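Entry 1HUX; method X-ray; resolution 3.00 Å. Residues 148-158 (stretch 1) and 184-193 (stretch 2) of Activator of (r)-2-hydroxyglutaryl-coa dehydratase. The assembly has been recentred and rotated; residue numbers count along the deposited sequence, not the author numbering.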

ATOM      1  N   ASP A 148      11.568 -19.397  -3.499  1.00 22.79           N
ATOM      2  CA  ASP A 148      11.549 -20.486  -2.522  1.00 22.79           C
ATOM      3  C   ASP A 148      10.206 -20.517  -1.797  1.00 22.79           C
ATOM      4  O   ASP A 148       9.765 -21.573  -1.318  1.00 22.79           O
ATOM      5  N   LEU A 149       9.577 -19.340  -1.729  1.00 16.34           N
ATOM      6  CA  LEU A 149       8.277 -19.167  -1.101  1.00 16.34           C
ATOM      7  C   LEU A 149       7.341 -20.325  -1.450  1.00 16.34           C
ATOM      8  O   LEU A 149       6.804 -20.994  -0.566  1.00 16.34           O
ATOM      9  N   ALA A 150       7.161 -20.593  -2.733  1.00 19.97           N
ATOM     10  CA  ALA A 150       6.277 -21.679  -3.104  1.00 19.97           C
ATOM     11  C   ALA A 150       6.620 -22.964  -2.357  1.00 19.97           C
ATOM     12  O   ALA A 150       5.761 -23.554  -1.689  1.00 19.97           O
ATOM     13  N   GLU A 151       7.879 -23.383  -2.458  1.00 37.55           N
ATOM     14  CA  GLU A 151       8.343 -24.612  -1.812  1.00 37.55           C
ATOM     15  C   GLU A 151       8.169 -24.625  -0.305  1.00 37.55           C
ATOM     16  O   GLU A 151       7.834 -25.659   0.279  1.00 37.55           O
ATOM     17  N   LEU A 152       8.409 -23.484   0.329  1.00 34.06           N
ATOM     18  CA  LEU A 152       8.289 -23.396   1.775  1.00 34.06           C
ATOM     19  C   LEU A 152       6.841 -23.477   2.239  1.00 34.06           C
ATOM     20  O   LEU A 152       6.476 -24.375   3.016  1.00 34.06           O
ATOM     21  N   GLY A 153       6.020 -22.544   1.756  1.00 27.08           N
ATOM     22  CA  GLY A 153       4.615 -22.514   2.126  1.00 27.08           C
ATOM     23  C   GLY A 153       3.904 -23.852   1.988  1.00 27.08           C
ATOM     24  O   GLY A 153       2.908 -24.101   2.666  1.00 27.08           O
ATOM     25  N   ALA A 154       4.409 -24.720   1.118  1.00 17.54           N
ATOM     26  CA  ALA A 154       3.793 -26.023   0.902  1.00 17.54           C
ATOM     27  C   ALA A 154       3.901 -26.923   2.123  1.00 17.54           C
ATOM     28  O   ALA A 154       3.232 -27.962   2.202  1.00 17.54           O
ATOM     29  N   LYS A 155       4.747 -26.524   3.073  1.00 25.77           N
ATOM     30  CA  LYS A 155       4.979 -27.304   4.287  1.00 25.77           C
ATOM     31  C   LYS A 155       4.137 -26.848   5.480  1.00 25.77           C
ATOM     32  O   LYS A 155       4.140 -27.490   6.534  1.00 25.77           O
ATOM     33  N   SER A 156       3.426 -25.736   5.308  1.00 26.88           N
ATOM     34  CA  SER A 156       2.600 -25.173   6.371  1.00 26.88           C
ATOM     35  C   SER A 156       1.546 -26.157   6.857  1.00 26.88           C
ATOM     36  O   SER A 156       0.976 -26.916   6.073  1.00 26.88           O
ATOM     37  N   THR A 157       1.306 -26.144   8.166  1.00 34.78           N
ATOM     38  CA  THR A 157       0.329 -27.026   8.794  1.00 34.78           C
ATOM     39  C   THR A 157      -0.733 -26.200   9.511  1.00 34.78           C
ATOM     40  O   THR A 157      -1.814 -26.695   9.812  1.00 34.78           O
ATOM     41  N   LYS A 158      -0.422 -24.937   9.767  1.00 31.79           N
ATOM     42  CA  LYS A 158      -1.349 -24.050  10.455  1.00 31.79           C
ATOM     43  C   LYS A 158      -1.746 -22.848   9.598  1.00 31.79           C
ATOM     44  O   LYS A 158      -0.916 -22.258   8.911  1.00 31.79           O
ATOM     45  N   LYS A 184       7.789 -19.538   9.856  1.00 11.61           N
ATOM     46  CA  LYS A 184       7.816 -18.857   8.550  1.00 11.61           C
ATOM     47  C   LYS A 184       6.963 -19.614   7.541  1.00 11.61           C
ATOM     48  O   LYS A 184       6.213 -19.018   6.771  1.00 11.61           O
ATOM     49  N   ILE A 185       7.101 -20.935   7.538  1.00 12.08           N
ATOM     50  CA  ILE A 185       6.334 -21.791   6.639  1.00 12.08           C
ATOM     51  C   ILE A 185       4.851 -21.377   6.678  1.00 12.08           C
ATOM     52  O   ILE A 185       4.181 -21.261   5.644  1.00 12.08           O
ATOM     53  N   ASP A 186       4.348 -21.137   7.885  1.00 17.64           N
ATOM     54  CA  ASP A 186       2.953 -20.765   8.069  1.00 17.64           C
ATOM     55  C   ASP A 186       2.671 -19.327   7.676  1.00 17.64           C
ATOM     56  O   ASP A 186       1.615 -19.033   7.124  1.00 17.64           O
ATOM     57  N   ILE A 187       3.603 -18.432   7.967  1.00 11.17           N
ATOM     58  CA  ILE A 187       3.432 -17.030   7.603  1.00 11.17           C
ATOM     59  C   ILE A 187       3.394 -16.903   6.085  1.00 11.17           C
ATOM     60  O   ILE A 187       2.682 -16.063   5.533  1.00 11.17           O
ATOM     61  N   ILE A 188       4.181 -17.738   5.410  1.00 34.73           N
ATOM     62  CA  ILE A 188       4.257 -17.718   3.955  1.00 34.73           C
ATOM     63  C   ILE A 188       2.930 -18.113   3.336  1.00 34.73           C
ATOM     64  O   ILE A 188       2.361 -17.351   2.557  1.00 34.73           O
ATOM     65  N   ALA A 189       2.441 -19.301   3.686  1.00 15.06           N
ATOM     66  CA  ALA A 189       1.162 -19.782   3.166  1.00 15.06           C
ATOM     67  C   ALA A 189       0.118 -18.696   3.402  1.00 15.06           C
ATOM     68  O   ALA A 189      -0.829 -18.555   2.642  1.00 15.06           O
ATOM     69  N   GLY A 190       0.310 -17.925   4.464  1.00 24.75           N
ATOM     70  CA  GLY A 190      -0.610 -16.854   4.767  1.00 24.75           C
ATOM     71  C   GLY A 190      -0.454 -15.730   3.766  1.00 24.75           C
ATOM     72  O   GLY A 190      -1.441 -15.178   3.280  1.00 24.75           O
ATOM     73  N   ILE A 191       0.792 -15.387   3.456  1.00 24.11           N
ATOM     74  CA  ILE A 191       1.070 -14.324   2.497  1.00 24.11           C
ATOM     75  C   ILE A 191       0.497 -14.686   1.123  1.00 24.11           C
ATOM     76  O   ILE A 191      -0.003 -13.823   0.399  1.00 24.11           O
ATOM     77  N   HIS A 192       0.556 -15.972   0.788  1.00 11.14           N
ATOM     78  CA  HIS A 192       0.048 -16.465  -0.479  1.00 11.14           C
ATOM     79  C   HIS A 192      -1.445 -16.288  -0.565  1.00 11.14           C
ATOM     80  O   HIS A 192      -1.943 -15.776  -1.561  1.00 11.14           O
ATOM     81  N   ARG A 193      -2.173 -16.704   0.461  1.00 12.40           N
ATOM     82  CA  ARG A 193      -3.615 -16.518   0.429  1.00 12.40           C
ATOM     83  C   ARG A 193      -3.920 -15.026   0.365  1.00 12.40           C
ATOM     84  O   ARG A 193      -4.887 -14.607  -0.271  1.00 12.40           O
TER

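The short helix around residues 149-153 crosses the helix of residues 184-193 at 117° between their N-to-C directions, with the axes 8.5 Å apart at closest approach. The contact buries 576 Å² in all and divides into an apolar crossing and a polar cluster built on one carboxylate oxygen.

The closest pair of CA atoms is that of Gly153 and Ala189, 4.5 Å apart. Gly153 has no side chain, and its CA rests 3.4 Å from Ile188 CG2; an ideally placed CB would fall 2.7 Å from that same methyl carbon, so the close approach depends on its absence. Ala189, pointing toward the first stretch, adds only a methyl group, with CB 3.7 Å from Ser156 CB.

Around this point the larger side chains interlock. Leu152 (chi1 m, chi2 t) points toward the second helix, its CB 3.6 Å from Ile188 CD1 and its CD2 3.9 Å from Ile185 CD1. Ile188, also m, t, points back toward the first stretch. Leu149 (m, p) leaves sideways and reaches the same isoleucine more loosely, CG to CD1 of Ile188 being 4.3 Å. Ile185 adopts m for both chi angles. Ile185 CG2 lies against the backbone at and just before the turn, 3.1 Å from Leu152 O and 3.0 Å from Ser156 N. These are tight packing distances against polar atoms that already have backbone partners: Leu152 O accepts from Lys155 N (2.8 Å), and Ser156 N donates to Gly153 O (3.1 Å), closing the type I turn from Gly153 to Ser156.

The polar cluster centres on Asp186. Its CB leaves sideways, but with chi1 m the carboxylate comes nearer the first stretch, and OD1 accepts three hydrogen bonds. Ser156 (chi1 t), pointing toward the helix, donates from OG to Asp186 OD1 at 2.4 Å, a very short separation to be read with caution at 3.00 Å resolution. The next two amides converge on the same oxygen: Thr157 N donates to Asp186 OD1 at 3.1 Å, with an angle of 145° at the hydrogen, and Lys158 N to Asp186 OD1 at 3.2 Å, with a straighter 166°. One acceptor thus satisfies a hydroxyl and two successive backbone donors, fastening the loop to the helix. Asp186 OD2 takes no part in these bonds. Lys158 O lies 3.1 Å from Ser156 OG, but the angle is too poor for a hydrogen bond.

His192 (chi1 m) points toward the first stretch and turns its ring edge to the backbone there. His192 CE1 lies 3.6 Å from Leu149 O, which already accepts from Gly153 N at 2.9 Å, while His192 NE2 packs 3.7 Å from Leu149 CB; neither ring nitrogen hydrogen-bonds across the contact. The guanidinium of Arg193 comes nearer the loop, yet its NH2 remains 4.3 Å from Lys158 O, beyond hydrogen-bonding range. Lys155 and Lys158 lead their amino ends away.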

ATOM      1  CB  ASP A 148      12.681 -20.290  -1.517  1.00 49.19           C
ATOM      2  CG  ASP A 148      14.027 -20.725  -2.061  1.00 49.19           C
ATOM      3  OD1 ASP A 148      15.042 -20.139  -1.630  1.00 49.19           O
ATOM      4  OD2 ASP A 148      14.072 -21.659  -2.902  1.00 49.19           O
ATOM      5  CB  LEU A 149       7.660 -17.841  -1.544  1.00 12.41           C
ATOM      6  CG  LEU A 149       7.979 -16.593  -0.701  1.00 12.41           C
ATOM      7  CD1 LEU A 149       9.471 -16.499  -0.419  1.00 12.41           C
ATOM      8  CD2 LEU A 149       7.493 -15.340  -1.430  1.00 12.41           C
ATOM      9  CB  ALA A 150       6.327 -21.915  -4.607  1.00 22.91           C
ATOM     10  CB  GLU A 151       9.814 -24.849  -2.129  1.00108.23           C
ATOM     11  CG  GLU A 151      10.086 -25.104  -3.585  1.00108.23           C
ATOM     12  CD  GLU A 151      11.554 -25.316  -3.856  1.00108.23           C
ATOM     13  OE1 GLU A 151      12.133 -26.262  -3.272  1.00108.23           O
ATOM     14  OE2 GLU A 151      12.125 -24.536  -4.649  1.00108.23           O
ATOM     15  CB  LEU A 152       8.938 -22.104   2.277  1.00 37.37           C
ATOM     16  CG  LEU A 152      10.465 -22.126   2.151  1.00 37.37           C
ATOM     17  CD1 LEU A 152      11.040 -20.786   2.571  1.00 37.37           C
ATOM     18  CD2 LEU A 152      11.035 -23.257   3.009  1.00 37.37           C
ATOM     19  CB  ALA A 154       4.435 -26.711  -0.307  1.00 13.99           C
ATOM     20  CB  LYS A 155       6.457 -27.229   4.663  1.00 61.00           C
ATOM     21  CG  LYS A 155       7.393 -27.726   3.592  1.00 61.00           C
ATOM     22  CD  LYS A 155       8.847 -27.530   4.008  1.00 61.00           C
ATOM     23  CE  LYS A 155       9.810 -28.079   2.954  1.00 61.00           C
ATOM     24  NZ  LYS A 155      11.233 -27.896   3.348  1.00 61.00           N
ATOM     25  CB  SER A 156       1.937 -23.883   5.891  1.00 28.97           C
ATOM     26  OG  SER A 156       1.209 -23.274   6.939  1.00 28.97           O
ATOM     27  CB  THR A 157       1.005 -27.956   9.820  1.00 58.27           C
ATOM     28  OG1 THR A 157       2.003 -28.739   9.162  1.00 58.27           O
ATOM     29  CG2 THR A 157      -0.014 -28.892  10.459  1.00 58.27           C
ATOM     30  CB  LYS A 158      -0.720 -23.559  11.766  1.00 48.29           C
ATOM     31  CG  LYS A 158      -0.286 -24.679  12.695  1.00 48.29           C
ATOM     32  CD  LYS A 158       0.632 -24.163  13.782  1.00 48.29           C
ATOM     33  CE  LYS A 158       1.220 -25.317  14.581  1.00 48.29           C
ATOM     34  NZ  LYS A 158       2.321 -24.857  15.481  1.00 48.29           N
ATOM     35  CB  LYS A 184       9.244 -18.781   8.013  1.00 33.61           C
ATOM     36  CG  LYS A 184      10.168 -17.831   8.738  1.00 33.61           C
ATOM     37  CD  LYS A 184      11.531 -17.852   8.075  1.00 33.61           C
ATOM     38  CE  LYS A 184      12.477 -16.849   8.691  1.00 33.61           C
ATOM     39  NZ  LYS A 184      13.823 -16.993   8.069  1.00 33.61           N
ATOM     40  CB  ILE A 185       6.453 -23.266   7.084  1.00 34.83           C
ATOM     41  CG1 ILE A 185       7.920 -23.617   7.332  1.00 34.83           C
ATOM     42  CG2 ILE A 185       5.870 -24.175   6.038  1.00 34.83           C
ATOM     43  CD1 ILE A 185       8.825 -23.328   6.164  1.00 34.83           C
ATOM     44  CB  ASP A 186       2.534 -21.018   9.516  1.00 34.73           C
ATOM     45  CG  ASP A 186       2.684 -22.489   9.923  1.00 34.73           C
ATOM     46  OD1 ASP A 186       2.275 -23.371   9.138  1.00 34.73           O
ATOM     47  OD2 ASP A 186       3.202 -22.769  11.033  1.00 34.73           O
ATOM     48  CB  ILE A 187       4.598 -16.153   8.115  1.00 10.23           C
ATOM     49  CG1 ILE A 187       4.585 -16.110   9.648  1.00 10.23           C
ATOM     50  CG2 ILE A 187       4.488 -14.746   7.529  1.00 10.23           C
ATOM     51  CD1 ILE A 187       5.417 -14.955  10.283  1.00 10.23           C
ATOM     52  CB  ILE A 188       5.389 -18.646   3.444  1.00 42.10           C
ATOM     53  CG1 ILE A 188       6.716 -17.876   3.469  1.00 42.10           C
ATOM     54  CG2 ILE A 188       5.072 -19.159   2.036  1.00 42.10           C
ATOM     55  CD1 ILE A 188       7.925 -18.701   3.064  1.00 42.10           C
ATOM     56  CB  ALA A 189       0.754 -21.071   3.869  1.00 10.23           C
ATOM     57  CB  ILE A 191       2.586 -14.076   2.382  1.00 43.74           C
ATOM     58  CG1 ILE A 191       3.107 -13.529   3.712  1.00 43.74           C
ATOM     59  CG2 ILE A 191       2.881 -13.103   1.265  1.00 43.74           C
ATOM     60  CD1 ILE A 191       4.576 -13.188   3.699  1.00 43.74           C
ATOM     61  CB  HIS A 192       0.417 -17.934  -0.671  1.00 19.04           C
ATOM     62  CG  HIS A 192       1.873 -18.141  -0.954  1.00 19.04           C
ATOM     63  ND1 HIS A 192       2.482 -19.377  -0.888  1.00 19.04           N
ATOM     64  CD2 HIS A 192       2.843 -17.261  -1.302  1.00 19.04           C
ATOM     65  CE1 HIS A 192       3.763 -19.248  -1.180  1.00 19.04           C
ATOM     66  NE2 HIS A 192       4.008 -17.974  -1.434  1.00 19.04           N
ATOM     67  CB  ARG A 193      -4.272 -17.109   1.668  1.00 13.18           C
ATOM     68  CG  ARG A 193      -4.004 -18.563   1.854  1.00 13.18           C
ATOM     69  CD  ARG A 193      -4.818 -19.085   2.995  1.00 13.18           C
ATOM     70  NE  ARG A 193      -4.183 -20.249   3.599  1.00 13.18           N
ATOM     71  CZ  ARG A 193      -3.492 -20.213   4.736  1.00 13.18           C
ATOM     72  NH1 ARG A 193      -3.350 -19.058   5.401  1.00 13.18           N
ATOM     73  NH2 ARG A 193      -2.951 -21.337   5.204  1.00 13.18           N
TER